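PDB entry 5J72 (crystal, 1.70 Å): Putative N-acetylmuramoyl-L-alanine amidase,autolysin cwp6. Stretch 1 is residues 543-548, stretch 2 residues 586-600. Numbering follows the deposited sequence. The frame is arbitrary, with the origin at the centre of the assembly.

Stretch 1, residues 543-548: IYYKVK
Stretch 2, residues 586-600: KDYLYVLRNNNYPAI

Contact between residues 543-548 and 586-600 of the autolysin Cwp6, segments of one chain that bury 515 Å² between them. Stretch 1 enters as a strand at Ile 543 and Tyr 544 and reaches a 3-10 segment at Val 547 and Lys 548. Stretch 2 runs from a loop through a short helix, 590-593, with Leu 589 as N-cap, then through a second loop into a strand at Ala 599 and Ile 600. The CA atoms of Tyr 545 and Ile 600 lie 4.7 Å apart, those of Lys 546 and Leu 592 6.1 Å, and those of Val 547 and Asp 587 6.2 Å.

Ile 543 (phi/psi -133/137; chi1 m, chi2 t) is buried and packs CG2 4.0 Å from CB of Ile 600, a branched apolar pair. Tyr 544 (-95/141; chi1 m, chi2 91°) sets its CB 3.7 Å from CD1 of Leu 589 and 4.3 Å from CD2 of Leu 592, while its ring end leads away from stretch 2. Its carbonyl O receives a CA-H...O contact from CA of Ile 600 at 3.3 Å. Tyr 545 (-135/177; chi1 p, chi2 -78°) also leads its ring end away, leaving CB 3.9 Å from CG2 of Ile 600 (chi1 p, chi2 t). Water 1 lies 2.9 Å from O of Tyr 545 and 2.7 Å from OD1 of Asp 587, within hydrogen-bonding reach of both.

Lys 546 (-74/135) has the largest covered area, 121 Å². Its CB starts sideways, but an extended chain (chi1 m, chi2 to chi4 t) carries the ammonium, able to serve several carbonyls, into the loop after the helix. There NZ donates to O of Asn 595 and to O of Tyr 597, both at 2.9 Å, and to water 2 at 3.0 Å; that water lies 2.9 Å from O of Leu 592. The apolar methylenes pack alongside, CG lying 4.2 Å from CG of Leu 592 and CE 4.2 Å from CB of Ala 599, whose O is buried without a partner. The loop is braced from within: N of Tyr 597 donates to OD1 of Asn 595 at 3.2 Å.

Val 547 (-57/-36; chi1 p) points its CB toward stretch 2, and its N donates to OD1 of Asp 587 (chi1 m, chi2 -64°) at 2.8 Å and 162°. The carboxylate's other oxygen, OD2, accepts from water 3 at 2.8 Å, which in turn accepts from N of Lys 548 at 2.9 Å. With two acceptor oxygens, Asp 587 thus serves successive backbone amides, one directly and one through water.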

# COMPACT_ATOMS: atom_id res chain seq x y z
N ILE A 543 -10.06 -22.42 27.07
CA ILE A 543 -10.96 -21.37 26.66
C ILE A 543 -12.05 -21.30 27.72
O ILE A 543 -12.56 -22.34 28.12
CB ILE A 543 -11.53 -21.72 25.25
CG1 ILE A 543 -10.33 -21.89 24.22
CG2 ILE A 543 -12.54 -20.63 24.82
CD1 ILE A 543 -10.75 -22.16 22.82
N TYR A 544 -12.44 -20.11 28.14
CA TYR A 544 -13.53 -19.93 29.07
C TYR A 544 -14.78 -19.66 28.35
O TYR A 544 -14.76 -18.90 27.35
CB TYR A 544 -13.25 -18.73 29.99
CG TYR A 544 -12.17 -19.09 30.97
CD1 TYR A 544 -10.85 -18.85 30.69
CD2 TYR A 544 -12.48 -19.74 32.17
CE1 TYR A 544 -9.84 -19.25 31.55
CE2 TYR A 544 -11.49 -20.15 33.03
CZ TYR A 544 -10.17 -19.90 32.72
OH TYR A 544 -9.16 -20.33 33.54
N TYR A 545 -15.91 -20.20 28.80
CA TYR A 545 -17.15 -19.91 28.12
C TYR A 545 -18.22 -19.60 29.21
O TYR A 545 -17.87 -19.68 30.38
CB TYR A 545 -17.57 -21.08 27.18
CG TYR A 545 -17.81 -22.38 27.92
CD1 TYR A 545 -16.75 -23.17 28.36
CD2 TYR A 545 -19.11 -22.81 28.20
CE1 TYR A 545 -16.98 -24.35 29.07
CE2 TYR A 545 -19.34 -23.99 28.89
CZ TYR A 545 -18.28 -24.75 29.33
OH TYR A 545 -18.55 -25.92 30.01
N LYS A 546 -19.45 -19.23 28.85
CA LYS A 546 -20.42 -18.79 29.87
C LYS A 546 -20.95 -20.00 30.70
O LYS A 546 -21.30 -21.03 30.13
CB LYS A 546 -21.57 -18.08 29.21
CG LYS A 546 -21.22 -16.77 28.54
CD LYS A 546 -22.45 -16.12 28.04
CE LYS A 546 -22.17 -14.77 27.48
NZ LYS A 546 -23.44 -14.03 27.10
N VAL A 547 -21.01 -19.85 32.02
CA VAL A 547 -21.47 -20.93 32.89
C VAL A 547 -22.87 -21.38 32.50
O VAL A 547 -23.15 -22.56 32.57
CB VAL A 547 -21.37 -20.46 34.37
CG1 VAL A 547 -22.44 -19.41 34.66
CG2 VAL A 547 -21.50 -21.66 35.32
N LYS A 548 -23.75 -20.48 32.07
CA LYS A 548 -25.11 -20.83 31.68
C LYS A 548 -25.15 -21.93 30.60
O LYS A 548 -26.16 -22.62 30.47
CB LYS A 548 -25.85 -19.59 31.18
CG LYS A 548 -25.65 -19.30 29.69
CD LYS A 548 -26.45 -18.09 29.27
CE LYS A 548 -26.48 -17.98 27.77
NZ LYS A 548 -27.26 -16.81 27.33
N LYS A 586 -22.58 -15.89 39.00
CA LYS A 586 -22.37 -15.35 37.64
C LYS A 586 -20.94 -15.58 37.18
O LYS A 586 -20.09 -15.92 37.97
CB LYS A 586 -22.76 -13.87 37.63
CG LYS A 586 -24.17 -13.69 38.20
CD LYS A 586 -25.06 -12.75 37.40
CE LYS A 586 -25.84 -11.83 38.34
NZ LYS A 586 -26.53 -10.73 37.58
N ASP A 587 -20.68 -15.43 35.86
CA ASP A 587 -19.34 -15.62 35.30
C ASP A 587 -18.36 -14.64 35.92
O ASP A 587 -18.72 -13.46 36.14
CB ASP A 587 -19.35 -15.37 33.77
CG ASP A 587 -20.13 -16.48 33.07
OD1 ASP A 587 -19.70 -17.61 33.13
OD2 ASP A 587 -21.17 -16.17 32.45
N TYR A 588 -17.21 -15.10 36.19
CA TYR A 588 -16.15 -14.29 36.78
C TYR A 588 -15.65 -13.21 35.79
O TYR A 588 -15.42 -12.06 36.18
CB TYR A 588 -15.05 -15.24 37.10
CG TYR A 588 -13.78 -14.56 37.54
CD1 TYR A 588 -12.71 -14.41 36.68
CD2 TYR A 588 -13.65 -14.07 38.83
CE1 TYR A 588 -11.53 -13.81 37.09
CE2 TYR A 588 -12.48 -13.46 39.25
CZ TYR A 588 -11.42 -13.34 38.38
OH TYR A 588 -10.24 -12.77 38.81
N LEU A 589 -15.43 -13.60 34.52
CA LEU A 589 -14.90 -12.67 33.52
C LEU A 589 -15.92 -11.65 33.12
O LEU A 589 -17.03 -11.96 32.65
CB LEU A 589 -14.42 -13.49 32.27
CG LEU A 589 -13.24 -14.34 32.54
CD1 LEU A 589 -13.08 -15.35 31.38
CD2 LEU A 589 -11.95 -13.52 32.68
N TYR A 590 -15.55 -10.39 33.26
CA TYR A 590 -16.43 -9.28 32.89
C TYR A 590 -16.96 -9.41 31.47
O TYR A 590 -18.17 -9.20 31.23
CB TYR A 590 -15.61 -7.95 33.01
CG TYR A 590 -16.47 -6.71 32.93
CD1 TYR A 590 -17.06 -6.32 31.73
CD2 TYR A 590 -16.72 -5.93 34.07
CE1 TYR A 590 -17.87 -5.20 31.66
CE2 TYR A 590 -17.54 -4.81 34.01
CZ TYR A 590 -18.11 -4.45 32.80
OH TYR A 590 -18.93 -3.35 32.71
N VAL A 591 -16.08 -9.79 30.50
CA VAL A 591 -16.63 -9.78 29.09
C VAL A 591 -17.60 -10.91 28.83
O VAL A 591 -18.28 -10.91 27.80
CB VAL A 591 -15.49 -9.76 28.04
CG1 VAL A 591 -14.66 -8.47 28.24
CG2 VAL A 591 -14.59 -10.99 28.17
N LEU A 592 -17.66 -11.88 29.77
CA LEU A 592 -18.63 -12.97 29.63
C LEU A 592 -19.91 -12.57 30.40
O LEU A 592 -21.00 -12.56 29.87
CB LEU A 592 -18.04 -14.28 30.21
CG LEU A 592 -17.41 -15.20 29.18
CD1 LEU A 592 -16.34 -14.47 28.39
CD2 LEU A 592 -16.83 -16.42 29.84
N ARG A 593 -19.74 -12.18 31.66
CA ARG A 593 -20.87 -11.86 32.54
C ARG A 593 -21.70 -10.73 32.04
O ARG A 593 -22.92 -10.77 32.13
CB ARG A 593 -20.33 -11.55 33.95
CG ARG A 593 -21.45 -11.16 34.98
CD ARG A 593 -20.80 -10.94 36.37
NE ARG A 593 -20.09 -9.66 36.42
CZ ARG A 593 -18.77 -9.49 36.35
NH1 ARG A 593 -17.96 -10.55 36.27
NH2 ARG A 593 -18.25 -8.27 36.33
N ASN A 594 -21.08 -9.70 31.47
CA ASN A 594 -21.84 -8.54 31.05
C ASN A 594 -22.15 -8.46 29.57
O ASN A 594 -22.63 -7.44 29.08
CB ASN A 594 -21.06 -7.27 31.47
CG ASN A 594 -21.13 -7.09 32.95
OD1 ASN A 594 -22.22 -7.26 33.50
ND2 ASN A 594 -20.04 -6.84 33.67
N ASN A 595 -21.87 -9.51 28.87
CA ASN A 595 -22.15 -9.52 27.42
C ASN A 595 -23.58 -10.08 27.16
O ASN A 595 -23.88 -11.18 27.63
CB ASN A 595 -21.13 -10.46 26.76
CG ASN A 595 -20.73 -10.00 25.40
OD1 ASN A 595 -21.60 -9.67 24.58
ND2 ASN A 595 -19.43 -9.95 25.12
N ASN A 596 -24.42 -9.38 26.40
CA ASN A 596 -25.76 -9.92 26.11
C ASN A 596 -25.68 -10.89 24.93
O ASN A 596 -26.70 -11.42 24.52
CB ASN A 596 -26.70 -8.81 25.74
CG ASN A 596 -26.93 -7.88 26.88
OD1 ASN A 596 -27.13 -6.68 26.66
ND2 ASN A 596 -26.91 -8.33 28.12
N TYR A 597 -24.45 -11.11 24.37
CA TYR A 597 -24.29 -11.99 23.22
C TYR A 597 -23.33 -13.08 23.53
O TYR A 597 -22.60 -12.99 24.53
CB TYR A 597 -23.86 -11.15 21.98
CG TYR A 597 -24.99 -10.19 21.70
CD1 TYR A 597 -26.09 -10.58 20.95
CD2 TYR A 597 -25.02 -8.95 22.31
CE1 TYR A 597 -27.21 -9.76 20.83
CE2 TYR A 597 -26.14 -8.12 22.20
CZ TYR A 597 -27.23 -8.54 21.46
OH TYR A 597 -28.34 -7.73 21.35
N PRO A 598 -23.31 -14.16 22.75
CA PRO A 598 -22.39 -15.27 23.03
C PRO A 598 -20.92 -14.75 23.07
O PRO A 598 -20.49 -14.05 22.16
CB PRO A 598 -22.65 -16.24 21.86
CG PRO A 598 -23.89 -15.83 21.27
CD PRO A 598 -23.96 -14.33 21.44
N ALA A 599 -20.16 -15.16 24.09
CA ALA A 599 -18.81 -14.67 24.33
C ALA A 599 -17.94 -15.69 24.94
O ALA A 599 -18.41 -16.46 25.77
CB ALA A 599 -18.88 -13.46 25.29
N ILE A 600 -16.68 -15.74 24.54
CA ILE A 600 -15.71 -16.67 25.09
C ILE A 600 -14.42 -15.93 25.24
O ILE A 600 -14.23 -14.85 24.63
CB ILE A 600 -15.42 -17.89 24.21
CG1 ILE A 600 -14.99 -17.39 22.78
CG2 ILE A 600 -16.72 -18.79 24.09
CD1 ILE A 600 -14.46 -18.50 21.94
O HOH W 1 -17.20 -18.66 33.01
O HOH W 2 -23.83 -13.24 29.98
O HOH W 3 -23.52 -17.61 32.12